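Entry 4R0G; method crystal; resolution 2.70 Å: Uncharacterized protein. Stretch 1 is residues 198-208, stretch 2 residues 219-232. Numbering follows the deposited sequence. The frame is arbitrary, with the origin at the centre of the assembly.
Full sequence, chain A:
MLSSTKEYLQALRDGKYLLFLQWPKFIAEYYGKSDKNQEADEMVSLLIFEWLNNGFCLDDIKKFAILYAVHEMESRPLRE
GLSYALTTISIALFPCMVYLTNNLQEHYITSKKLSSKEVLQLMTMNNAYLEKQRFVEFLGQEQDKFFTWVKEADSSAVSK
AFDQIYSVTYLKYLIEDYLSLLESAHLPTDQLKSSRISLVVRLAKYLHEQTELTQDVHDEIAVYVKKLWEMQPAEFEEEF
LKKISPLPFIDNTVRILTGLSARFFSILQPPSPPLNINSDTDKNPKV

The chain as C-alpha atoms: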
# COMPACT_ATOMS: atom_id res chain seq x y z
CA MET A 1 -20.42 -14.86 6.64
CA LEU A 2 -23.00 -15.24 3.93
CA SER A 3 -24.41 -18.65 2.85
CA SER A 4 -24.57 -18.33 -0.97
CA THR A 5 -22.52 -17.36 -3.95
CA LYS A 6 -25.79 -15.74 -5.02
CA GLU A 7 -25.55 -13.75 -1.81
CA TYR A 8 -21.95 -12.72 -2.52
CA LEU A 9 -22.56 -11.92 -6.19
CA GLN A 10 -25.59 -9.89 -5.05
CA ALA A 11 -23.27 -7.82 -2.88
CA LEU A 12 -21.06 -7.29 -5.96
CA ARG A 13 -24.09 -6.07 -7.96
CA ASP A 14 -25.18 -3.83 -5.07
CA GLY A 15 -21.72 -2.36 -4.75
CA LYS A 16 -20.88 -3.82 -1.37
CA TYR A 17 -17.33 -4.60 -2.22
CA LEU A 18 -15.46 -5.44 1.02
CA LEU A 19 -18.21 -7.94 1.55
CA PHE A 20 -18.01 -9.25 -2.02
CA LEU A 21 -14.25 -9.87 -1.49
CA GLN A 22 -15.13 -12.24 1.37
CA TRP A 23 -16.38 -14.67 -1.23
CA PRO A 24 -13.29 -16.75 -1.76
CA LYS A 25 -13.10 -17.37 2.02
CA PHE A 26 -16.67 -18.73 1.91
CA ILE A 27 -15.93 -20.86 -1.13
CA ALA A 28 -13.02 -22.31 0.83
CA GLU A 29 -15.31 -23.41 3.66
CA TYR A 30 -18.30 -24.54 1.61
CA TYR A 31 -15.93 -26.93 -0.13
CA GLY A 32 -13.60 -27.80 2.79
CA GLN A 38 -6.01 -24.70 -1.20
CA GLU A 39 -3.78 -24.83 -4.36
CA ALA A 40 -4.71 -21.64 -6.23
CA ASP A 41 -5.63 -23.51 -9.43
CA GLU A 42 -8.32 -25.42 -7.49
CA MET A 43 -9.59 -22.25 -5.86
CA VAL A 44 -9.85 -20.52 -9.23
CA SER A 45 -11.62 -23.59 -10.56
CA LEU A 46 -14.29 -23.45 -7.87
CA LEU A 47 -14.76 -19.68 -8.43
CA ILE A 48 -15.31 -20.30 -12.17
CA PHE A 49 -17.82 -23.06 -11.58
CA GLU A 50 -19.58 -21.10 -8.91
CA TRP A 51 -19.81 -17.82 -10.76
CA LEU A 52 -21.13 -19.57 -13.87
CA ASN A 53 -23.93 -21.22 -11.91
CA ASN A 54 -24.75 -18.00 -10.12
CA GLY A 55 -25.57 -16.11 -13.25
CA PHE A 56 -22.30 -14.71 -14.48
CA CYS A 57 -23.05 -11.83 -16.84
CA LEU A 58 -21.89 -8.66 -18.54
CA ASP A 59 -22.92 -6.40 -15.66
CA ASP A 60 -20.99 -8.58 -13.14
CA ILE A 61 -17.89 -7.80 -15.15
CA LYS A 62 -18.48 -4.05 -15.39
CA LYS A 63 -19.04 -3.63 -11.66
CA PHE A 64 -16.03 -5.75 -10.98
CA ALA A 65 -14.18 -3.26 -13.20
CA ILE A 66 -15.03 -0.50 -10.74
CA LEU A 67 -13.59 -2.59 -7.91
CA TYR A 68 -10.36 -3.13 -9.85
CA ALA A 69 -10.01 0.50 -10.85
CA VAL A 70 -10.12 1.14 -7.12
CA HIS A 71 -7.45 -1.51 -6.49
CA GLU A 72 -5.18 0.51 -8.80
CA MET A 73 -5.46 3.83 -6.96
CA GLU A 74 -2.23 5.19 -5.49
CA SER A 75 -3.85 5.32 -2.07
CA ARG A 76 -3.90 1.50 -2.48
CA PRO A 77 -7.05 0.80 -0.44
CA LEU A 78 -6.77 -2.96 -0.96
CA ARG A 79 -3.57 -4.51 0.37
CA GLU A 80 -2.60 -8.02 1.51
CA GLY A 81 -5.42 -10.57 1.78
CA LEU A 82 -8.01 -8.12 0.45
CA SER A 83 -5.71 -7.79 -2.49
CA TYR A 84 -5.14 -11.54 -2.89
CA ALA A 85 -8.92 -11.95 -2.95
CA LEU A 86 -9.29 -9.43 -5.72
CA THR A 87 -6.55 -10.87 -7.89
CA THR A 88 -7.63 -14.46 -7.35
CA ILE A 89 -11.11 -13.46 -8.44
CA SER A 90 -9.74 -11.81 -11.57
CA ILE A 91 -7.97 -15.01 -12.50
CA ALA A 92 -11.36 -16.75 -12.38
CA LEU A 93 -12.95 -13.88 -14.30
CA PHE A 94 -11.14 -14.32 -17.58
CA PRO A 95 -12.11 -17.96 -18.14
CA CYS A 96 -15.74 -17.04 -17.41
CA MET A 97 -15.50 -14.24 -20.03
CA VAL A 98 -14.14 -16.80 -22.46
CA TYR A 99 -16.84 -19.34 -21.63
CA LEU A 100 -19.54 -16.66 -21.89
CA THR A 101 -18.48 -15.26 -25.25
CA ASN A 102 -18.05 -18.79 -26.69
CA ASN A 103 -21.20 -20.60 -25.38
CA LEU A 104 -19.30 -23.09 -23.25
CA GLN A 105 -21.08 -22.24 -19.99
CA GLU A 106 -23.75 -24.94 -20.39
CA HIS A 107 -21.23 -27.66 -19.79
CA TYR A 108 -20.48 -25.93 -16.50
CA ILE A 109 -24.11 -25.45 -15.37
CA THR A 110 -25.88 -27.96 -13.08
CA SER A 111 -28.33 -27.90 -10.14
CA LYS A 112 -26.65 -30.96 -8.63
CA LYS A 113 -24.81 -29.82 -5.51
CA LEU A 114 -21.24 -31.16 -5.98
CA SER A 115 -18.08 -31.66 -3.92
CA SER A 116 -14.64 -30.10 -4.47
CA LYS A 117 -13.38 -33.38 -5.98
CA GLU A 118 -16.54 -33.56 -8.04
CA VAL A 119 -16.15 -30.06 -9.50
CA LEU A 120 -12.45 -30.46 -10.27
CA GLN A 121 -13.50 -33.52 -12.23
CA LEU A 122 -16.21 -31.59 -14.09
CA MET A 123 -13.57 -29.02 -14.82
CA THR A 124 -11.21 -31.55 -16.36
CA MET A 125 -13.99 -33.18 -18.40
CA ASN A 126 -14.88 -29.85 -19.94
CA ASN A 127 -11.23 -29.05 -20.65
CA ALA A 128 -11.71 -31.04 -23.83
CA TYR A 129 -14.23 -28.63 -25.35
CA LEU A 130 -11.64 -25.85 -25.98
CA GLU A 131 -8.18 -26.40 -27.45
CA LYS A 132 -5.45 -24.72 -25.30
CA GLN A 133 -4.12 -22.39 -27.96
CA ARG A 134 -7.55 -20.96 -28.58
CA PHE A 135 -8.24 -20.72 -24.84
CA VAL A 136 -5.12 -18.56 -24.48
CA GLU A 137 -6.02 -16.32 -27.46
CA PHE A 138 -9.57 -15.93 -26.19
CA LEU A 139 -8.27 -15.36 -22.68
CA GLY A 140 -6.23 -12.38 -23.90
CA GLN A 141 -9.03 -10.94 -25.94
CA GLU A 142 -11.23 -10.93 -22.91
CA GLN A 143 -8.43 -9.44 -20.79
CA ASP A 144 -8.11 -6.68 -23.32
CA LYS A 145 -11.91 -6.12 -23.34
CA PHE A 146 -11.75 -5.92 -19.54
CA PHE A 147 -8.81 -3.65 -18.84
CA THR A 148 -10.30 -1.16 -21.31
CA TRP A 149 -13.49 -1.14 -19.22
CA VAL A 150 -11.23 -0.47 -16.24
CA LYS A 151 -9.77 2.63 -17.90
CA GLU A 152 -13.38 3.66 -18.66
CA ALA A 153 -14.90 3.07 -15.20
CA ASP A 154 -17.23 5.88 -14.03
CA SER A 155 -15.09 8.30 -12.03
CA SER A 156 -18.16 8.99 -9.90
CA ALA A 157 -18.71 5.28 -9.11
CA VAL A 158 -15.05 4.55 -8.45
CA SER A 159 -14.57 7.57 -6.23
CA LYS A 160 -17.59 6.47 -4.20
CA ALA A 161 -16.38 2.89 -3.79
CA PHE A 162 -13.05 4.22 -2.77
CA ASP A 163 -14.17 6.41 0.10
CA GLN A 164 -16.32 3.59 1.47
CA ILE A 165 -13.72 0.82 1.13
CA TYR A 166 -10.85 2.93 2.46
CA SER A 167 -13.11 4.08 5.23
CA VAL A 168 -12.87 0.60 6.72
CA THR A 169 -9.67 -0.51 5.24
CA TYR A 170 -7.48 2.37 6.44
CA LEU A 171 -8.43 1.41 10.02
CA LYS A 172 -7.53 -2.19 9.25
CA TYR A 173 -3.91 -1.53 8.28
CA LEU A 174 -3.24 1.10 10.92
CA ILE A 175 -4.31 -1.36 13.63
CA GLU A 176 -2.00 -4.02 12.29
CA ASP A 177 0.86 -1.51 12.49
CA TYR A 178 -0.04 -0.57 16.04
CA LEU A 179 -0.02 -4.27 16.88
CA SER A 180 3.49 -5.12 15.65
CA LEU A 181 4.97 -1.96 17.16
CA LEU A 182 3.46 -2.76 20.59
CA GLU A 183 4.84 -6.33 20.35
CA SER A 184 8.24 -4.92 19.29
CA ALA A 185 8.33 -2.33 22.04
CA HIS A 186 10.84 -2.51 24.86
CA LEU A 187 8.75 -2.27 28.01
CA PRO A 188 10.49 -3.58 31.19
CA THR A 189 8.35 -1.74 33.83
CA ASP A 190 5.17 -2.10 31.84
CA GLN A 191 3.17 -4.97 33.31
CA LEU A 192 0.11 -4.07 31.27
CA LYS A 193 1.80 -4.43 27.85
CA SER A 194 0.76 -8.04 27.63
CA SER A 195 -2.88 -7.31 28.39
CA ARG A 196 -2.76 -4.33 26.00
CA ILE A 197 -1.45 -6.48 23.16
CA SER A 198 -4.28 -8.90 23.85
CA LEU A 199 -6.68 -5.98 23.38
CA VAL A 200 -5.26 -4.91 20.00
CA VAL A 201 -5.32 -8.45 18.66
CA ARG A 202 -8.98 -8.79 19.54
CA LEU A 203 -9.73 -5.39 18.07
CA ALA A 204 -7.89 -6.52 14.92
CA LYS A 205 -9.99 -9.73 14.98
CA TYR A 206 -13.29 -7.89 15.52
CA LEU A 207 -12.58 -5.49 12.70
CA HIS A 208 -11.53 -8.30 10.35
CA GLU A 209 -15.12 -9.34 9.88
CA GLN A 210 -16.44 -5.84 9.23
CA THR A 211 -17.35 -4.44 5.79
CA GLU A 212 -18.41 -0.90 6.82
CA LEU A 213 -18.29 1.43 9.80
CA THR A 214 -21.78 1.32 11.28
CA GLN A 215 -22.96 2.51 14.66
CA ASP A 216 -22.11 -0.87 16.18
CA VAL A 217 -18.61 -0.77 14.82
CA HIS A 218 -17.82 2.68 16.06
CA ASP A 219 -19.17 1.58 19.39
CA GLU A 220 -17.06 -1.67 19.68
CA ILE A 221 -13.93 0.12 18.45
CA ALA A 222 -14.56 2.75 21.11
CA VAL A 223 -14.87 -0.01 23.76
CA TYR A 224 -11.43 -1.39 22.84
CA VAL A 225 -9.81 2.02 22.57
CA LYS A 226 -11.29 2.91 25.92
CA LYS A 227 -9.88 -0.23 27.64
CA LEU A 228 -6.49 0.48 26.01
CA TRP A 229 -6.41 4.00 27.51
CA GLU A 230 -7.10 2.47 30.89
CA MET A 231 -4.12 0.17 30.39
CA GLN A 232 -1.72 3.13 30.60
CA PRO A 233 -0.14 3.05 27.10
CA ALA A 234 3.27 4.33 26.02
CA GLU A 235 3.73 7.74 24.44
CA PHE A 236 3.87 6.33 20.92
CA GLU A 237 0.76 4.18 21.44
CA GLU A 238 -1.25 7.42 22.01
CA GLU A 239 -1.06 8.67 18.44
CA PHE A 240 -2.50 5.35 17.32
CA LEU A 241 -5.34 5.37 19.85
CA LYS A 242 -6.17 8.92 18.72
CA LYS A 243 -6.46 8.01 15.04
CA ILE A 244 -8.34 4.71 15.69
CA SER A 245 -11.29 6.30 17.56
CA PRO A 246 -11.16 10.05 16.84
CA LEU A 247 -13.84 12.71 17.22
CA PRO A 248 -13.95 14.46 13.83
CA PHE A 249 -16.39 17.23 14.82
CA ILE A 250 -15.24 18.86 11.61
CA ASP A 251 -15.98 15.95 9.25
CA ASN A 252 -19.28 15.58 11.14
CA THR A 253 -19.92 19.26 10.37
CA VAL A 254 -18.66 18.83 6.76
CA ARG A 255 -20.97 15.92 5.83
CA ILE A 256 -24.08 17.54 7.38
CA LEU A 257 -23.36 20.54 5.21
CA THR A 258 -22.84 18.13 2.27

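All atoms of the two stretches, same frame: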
# COMPACT_ATOMS: atom_id res chain seq x y z
N SER A 198 -3.08 -8.08 23.92
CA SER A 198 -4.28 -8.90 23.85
C SER A 198 -5.51 -8.11 23.39
O SER A 198 -6.37 -8.64 22.68
CB SER A 198 -4.56 -9.54 25.20
OG SER A 198 -5.76 -10.31 25.15
N LEU A 199 -5.58 -6.85 23.79
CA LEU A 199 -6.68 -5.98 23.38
C LEU A 199 -6.60 -5.60 21.90
O LEU A 199 -7.62 -5.57 21.24
CB LEU A 199 -6.69 -4.71 24.22
CG LEU A 199 -7.38 -4.79 25.57
CD1 LEU A 199 -6.89 -3.66 26.46
CD2 LEU A 199 -8.85 -4.68 25.35
N VAL A 200 -5.41 -5.33 21.39
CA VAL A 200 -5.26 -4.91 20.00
C VAL A 200 -5.56 -6.06 19.05
O VAL A 200 -6.23 -5.89 18.02
CB VAL A 200 -3.84 -4.34 19.73
CG1 VAL A 200 -3.71 -3.92 18.29
CG2 VAL A 200 -3.56 -3.15 20.64
N VAL A 201 -5.08 -7.23 19.42
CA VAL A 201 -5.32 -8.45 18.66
C VAL A 201 -6.81 -8.71 18.50
O VAL A 201 -7.29 -9.07 17.41
CB VAL A 201 -4.65 -9.65 19.36
CG1 VAL A 201 -5.01 -10.92 18.65
CG2 VAL A 201 -3.15 -9.44 19.37
N ARG A 202 -7.56 -8.51 19.58
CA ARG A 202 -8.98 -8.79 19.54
C ARG A 202 -9.68 -7.72 18.74
O ARG A 202 -10.60 -8.01 17.99
CB ARG A 202 -9.55 -8.93 20.95
CG ARG A 202 -9.09 -10.20 21.63
CD ARG A 202 -9.04 -10.06 23.11
NE ARG A 202 -10.25 -9.43 23.61
CZ ARG A 202 -10.29 -8.64 24.68
NH1 ARG A 202 -9.17 -8.41 25.35
NH2 ARG A 202 -11.44 -8.10 25.05
N LEU A 203 -9.24 -6.48 18.90
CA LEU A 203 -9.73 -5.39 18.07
C LEU A 203 -9.46 -5.69 16.58
O LEU A 203 -10.35 -5.57 15.74
CB LEU A 203 -9.08 -4.07 18.48
CG LEU A 203 -9.34 -2.91 17.51
CD1 LEU A 203 -10.78 -2.42 17.59
CD2 LEU A 203 -8.31 -1.75 17.74
N ALA A 204 -8.24 -6.12 16.28
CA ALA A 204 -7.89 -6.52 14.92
C ALA A 204 -8.85 -7.62 14.42
O ALA A 204 -9.37 -7.54 13.29
CB ALA A 204 -6.49 -7.01 14.88
N LYS A 205 -9.08 -8.62 15.28
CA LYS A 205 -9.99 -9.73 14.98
C LYS A 205 -11.43 -9.26 14.78
O LYS A 205 -12.12 -9.73 13.86
CB LYS A 205 -9.91 -10.82 16.05
N TYR A 206 -11.91 -8.36 15.63
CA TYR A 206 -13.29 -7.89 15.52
C TYR A 206 -13.45 -7.16 14.18
O TYR A 206 -14.41 -7.37 13.44
CB TYR A 206 -13.71 -6.98 16.69
CG TYR A 206 -15.00 -6.24 16.40
CD1 TYR A 206 -16.23 -6.84 16.62
CD2 TYR A 206 -14.99 -4.95 15.86
CE1 TYR A 206 -17.43 -6.18 16.32
CE2 TYR A 206 -16.19 -4.28 15.55
CZ TYR A 206 -17.40 -4.90 15.78
OH TYR A 206 -18.58 -4.24 15.49
N LEU A 207 -12.49 -6.30 13.88
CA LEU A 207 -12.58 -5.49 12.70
C LEU A 207 -12.41 -6.31 11.43
O LEU A 207 -12.78 -5.87 10.35
CB LEU A 207 -11.51 -4.40 12.74
CG LEU A 207 -11.89 -2.93 12.63
CD1 LEU A 207 -10.65 -2.20 12.22
CD2 LEU A 207 -12.94 -2.68 11.59
N HIS A 208 -11.86 -7.51 11.54
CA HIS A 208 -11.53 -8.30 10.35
C HIS A 208 -12.78 -8.75 9.64
O HIS A 208 -12.78 -8.95 8.44
CB HIS A 208 -10.70 -9.52 10.70
CG HIS A 208 -10.26 -10.30 9.51
ND1 HIS A 208 -9.23 -9.89 8.69
CD2 HIS A 208 -10.71 -11.47 8.99
CE1 HIS A 208 -9.06 -10.78 7.73
NE2 HIS A 208 -9.96 -11.74 7.89
N ASP A 219 -19.04 1.88 17.99
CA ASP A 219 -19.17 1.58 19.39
C ASP A 219 -18.21 0.49 19.90
O ASP A 219 -17.61 0.69 20.96
CB ASP A 219 -20.64 1.31 19.78
CG ASP A 219 -21.61 2.39 19.28
OD1 ASP A 219 -21.15 3.52 18.98
OD2 ASP A 219 -22.83 2.10 19.18
N GLU A 220 -18.04 -0.65 19.20
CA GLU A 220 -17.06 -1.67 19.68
C GLU A 220 -15.64 -1.11 19.68
O GLU A 220 -14.93 -1.23 20.69
CB GLU A 220 -17.10 -2.98 18.88
CG GLU A 220 -17.88 -4.15 19.53
CD GLU A 220 -17.34 -4.64 20.90
OE1 GLU A 220 -16.29 -5.31 20.92
OE2 GLU A 220 -17.99 -4.40 21.95
N ILE A 221 -15.24 -0.51 18.56
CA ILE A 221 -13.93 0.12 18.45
C ILE A 221 -13.67 1.02 19.65
O ILE A 221 -12.63 0.93 20.32
CB ILE A 221 -13.79 0.94 17.16
CG1 ILE A 221 -13.90 0.00 15.96
CG2 ILE A 221 -12.45 1.68 17.14
CD1 ILE A 221 -13.36 0.56 14.69
N ALA A 222 -14.64 1.89 19.94
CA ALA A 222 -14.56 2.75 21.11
C ALA A 222 -14.36 1.94 22.41
O ALA A 222 -13.60 2.35 23.27
CB ALA A 222 -15.77 3.62 21.19
N VAL A 223 -15.01 0.78 22.54
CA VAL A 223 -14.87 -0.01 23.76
C VAL A 223 -13.42 -0.52 23.94
O VAL A 223 -12.87 -0.48 25.07
CB VAL A 223 -15.87 -1.22 23.84
CG1 VAL A 223 -15.69 -1.94 25.15
CG2 VAL A 223 -17.29 -0.76 23.71
N TYR A 224 -12.83 -0.98 22.84
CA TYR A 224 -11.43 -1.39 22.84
C TYR A 224 -10.52 -0.21 23.12
O TYR A 224 -9.65 -0.28 24.00
CB TYR A 224 -11.03 -2.04 21.50
CG TYR A 224 -11.49 -3.48 21.35
CD1 TYR A 224 -10.92 -4.48 22.10
CD2 TYR A 224 -12.47 -3.83 20.44
CE1 TYR A 224 -11.32 -5.80 21.97
CE2 TYR A 224 -12.88 -5.14 20.29
CZ TYR A 224 -12.30 -6.13 21.07
OH TYR A 224 -12.69 -7.45 20.96
N VAL A 225 -10.69 0.87 22.37
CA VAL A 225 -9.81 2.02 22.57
C VAL A 225 -9.92 2.54 24.00
O VAL A 225 -8.94 2.95 24.62
CB VAL A 225 -10.11 3.16 21.58
CG1 VAL A 225 -9.26 4.36 21.90
CG2 VAL A 225 -9.86 2.69 20.18
N LYS A 226 -11.13 2.49 24.55
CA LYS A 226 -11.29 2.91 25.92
C LYS A 226 -10.45 2.04 26.85
O LYS A 226 -9.61 2.57 27.56
CB LYS A 226 -12.74 2.94 26.33
CG LYS A 226 -12.90 3.45 27.75
CD LYS A 226 -14.34 3.35 28.20
CE LYS A 226 -14.45 3.25 29.70
NZ LYS A 226 -15.86 3.47 30.01
N LYS A 227 -10.65 0.71 26.81
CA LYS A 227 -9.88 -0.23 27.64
C LYS A 227 -8.37 -0.05 27.50
O LYS A 227 -7.65 -0.06 28.51
CB LYS A 227 -10.22 -1.71 27.36
CG LYS A 227 -11.69 -2.16 27.59
CD LYS A 227 -11.88 -3.67 27.18
CE LYS A 227 -13.36 -4.14 27.04
NZ LYS A 227 -13.51 -5.14 25.90
N LEU A 228 -7.91 0.13 26.26
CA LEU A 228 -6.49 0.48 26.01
C LEU A 228 -6.01 1.74 26.76
O LEU A 228 -4.93 1.73 27.34
CB LEU A 228 -6.21 0.63 24.50
CG LEU A 228 -6.39 -0.67 23.72
CD1 LEU A 228 -6.88 -0.42 22.31
CD2 LEU A 228 -5.07 -1.36 23.70
N TRP A 229 -6.79 2.82 26.75
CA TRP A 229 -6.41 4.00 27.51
C TRP A 229 -6.26 3.66 28.99
O TRP A 229 -5.34 4.13 29.68
CB TRP A 229 -7.41 5.14 27.31
CG TRP A 229 -7.08 6.00 26.12
CD1 TRP A 229 -7.79 6.09 24.95
CD2 TRP A 229 -5.95 6.86 25.96
NE1 TRP A 229 -7.18 6.96 24.09
CE2 TRP A 229 -6.04 7.45 24.68
CE3 TRP A 229 -4.86 7.20 26.78
CZ2 TRP A 229 -5.10 8.36 24.20
CZ3 TRP A 229 -3.92 8.10 26.31
CH2 TRP A 229 -4.05 8.67 25.02
N GLU A 230 -7.14 2.81 29.48
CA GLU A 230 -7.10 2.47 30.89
C GLU A 230 -5.95 1.53 31.23
O GLU A 230 -5.67 1.28 32.40
CB GLU A 230 -8.46 1.99 31.38
CG GLU A 230 -9.55 3.01 31.02
CD GLU A 230 -10.86 2.85 31.78
OE1 GLU A 230 -11.63 1.91 31.44
OE2 GLU A 230 -11.12 3.68 32.69
N MET A 231 -5.25 1.07 30.20
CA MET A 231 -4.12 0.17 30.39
C MET A 231 -2.80 0.92 30.47
O MET A 231 -1.73 0.31 30.56
CB MET A 231 -4.08 -0.91 29.31
CG MET A 231 -5.19 -1.95 29.44
SD MET A 231 -5.13 -2.81 31.04
CE MET A 231 -6.50 -2.06 31.94
N GLN A 232 -2.89 2.25 30.44
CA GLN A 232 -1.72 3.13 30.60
C GLN A 232 -0.66 2.91 29.52
O GLN A 232 0.45 2.47 29.82
CB GLN A 232 -1.08 2.93 31.97
CG GLN A 232 -2.04 3.06 33.15
CD GLN A 232 -1.30 3.26 34.46
OE1 GLN A 232 -0.35 2.54 34.77
NE2 GLN A 232 -1.71 4.28 35.22

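Residues 198-208 lie within a helix that begins earlier in the chain, and residues 219-229 belong to a second helix that also starts upstream. Their N-to-C directions differ by 171°, so the pair is antiparallel, and the axes approach to 9.9 Å. The register is set by Leu 203 and Tyr 224, whose CA atoms are 6.5 Å apart. Each helix satisfies its own backbone: Leu 203 N donates to Leu 199 O at 3.0 Å in the first, and Leu 228 N donates to Tyr 224 O at 2.9 Å in the second. The second stretch closes with a type I turn from Trp 229 to Gln 232, in which Gln 232 N donates to Trp 229 O at 3.2 Å; Gln 232 then leaves helical geometry with a positive phi of 60°.

No hydrogen bond crosses between the stretches. The 644 Å² of surface buried between them, both sides summed, is therefore a matter of side-chain packing, and its centre is Tyr 224. The CA-to-CB bond of this residue points toward the first helix, and its side chain sits as a knob among Leu 199, Arg 202, Leu 203 and Tyr 206. Two measurements place Leu 203 against the ring: its CB lies 4.0 Å from the centroid of the Tyr 224 ring, 19° off the normal, a CH-pi contact over the face, while Leu 203 CD1 reaches Tyr 224 CD2 at 3.6 Å. Around the same ring, Leu 199 CD2 is 3.9 Å from Tyr 224 CD1, and Tyr 206 CB is 4.1 Å from Tyr 224 CE2. The phenol oxygen extends to the aliphatic start of Arg 202, with Tyr 224 OH 3.5 Å from Arg 202 CB.

Beyond the knob, toward the C-terminal end of the second stretch, Leu 199 gathers three further partners. Its CB meets Leu 228 CD2 at 3.8 Å, its CD1 meets Met 231 CG at 3.8 Å, and its CD2 lies 3.7 Å from Lys 227 CD, so the lysine contributes methylene surface here. Val 200 adds to the apolar cluster although its CA-to-CB bond points away from the second stretch: Val 200 CG2 is 3.9 Å from Leu 228 CD2.

In the other direction, Ile 221 packs against two leucines, with Ile 221 CG1 4.3 Å from Leu 203 CD1 and Ile 221 CD1 4.3 Å from Leu 207 CG. Nearby, the Tyr 206 ring receives Glu 220 over one face; Glu 220 CB lies 3.9 Å from the centroid of the Tyr 206 ring and 23° off its normal. The contact uses the carbon portion of the acidic side chain.

One approach runs against simple electrostatics. Arg 202 NH2 and Lys 227 NZ, both normally cationic, are 3.7 Å apart. Like charges this close would repel, so the pair cannot be counted as an attraction holding the helices together.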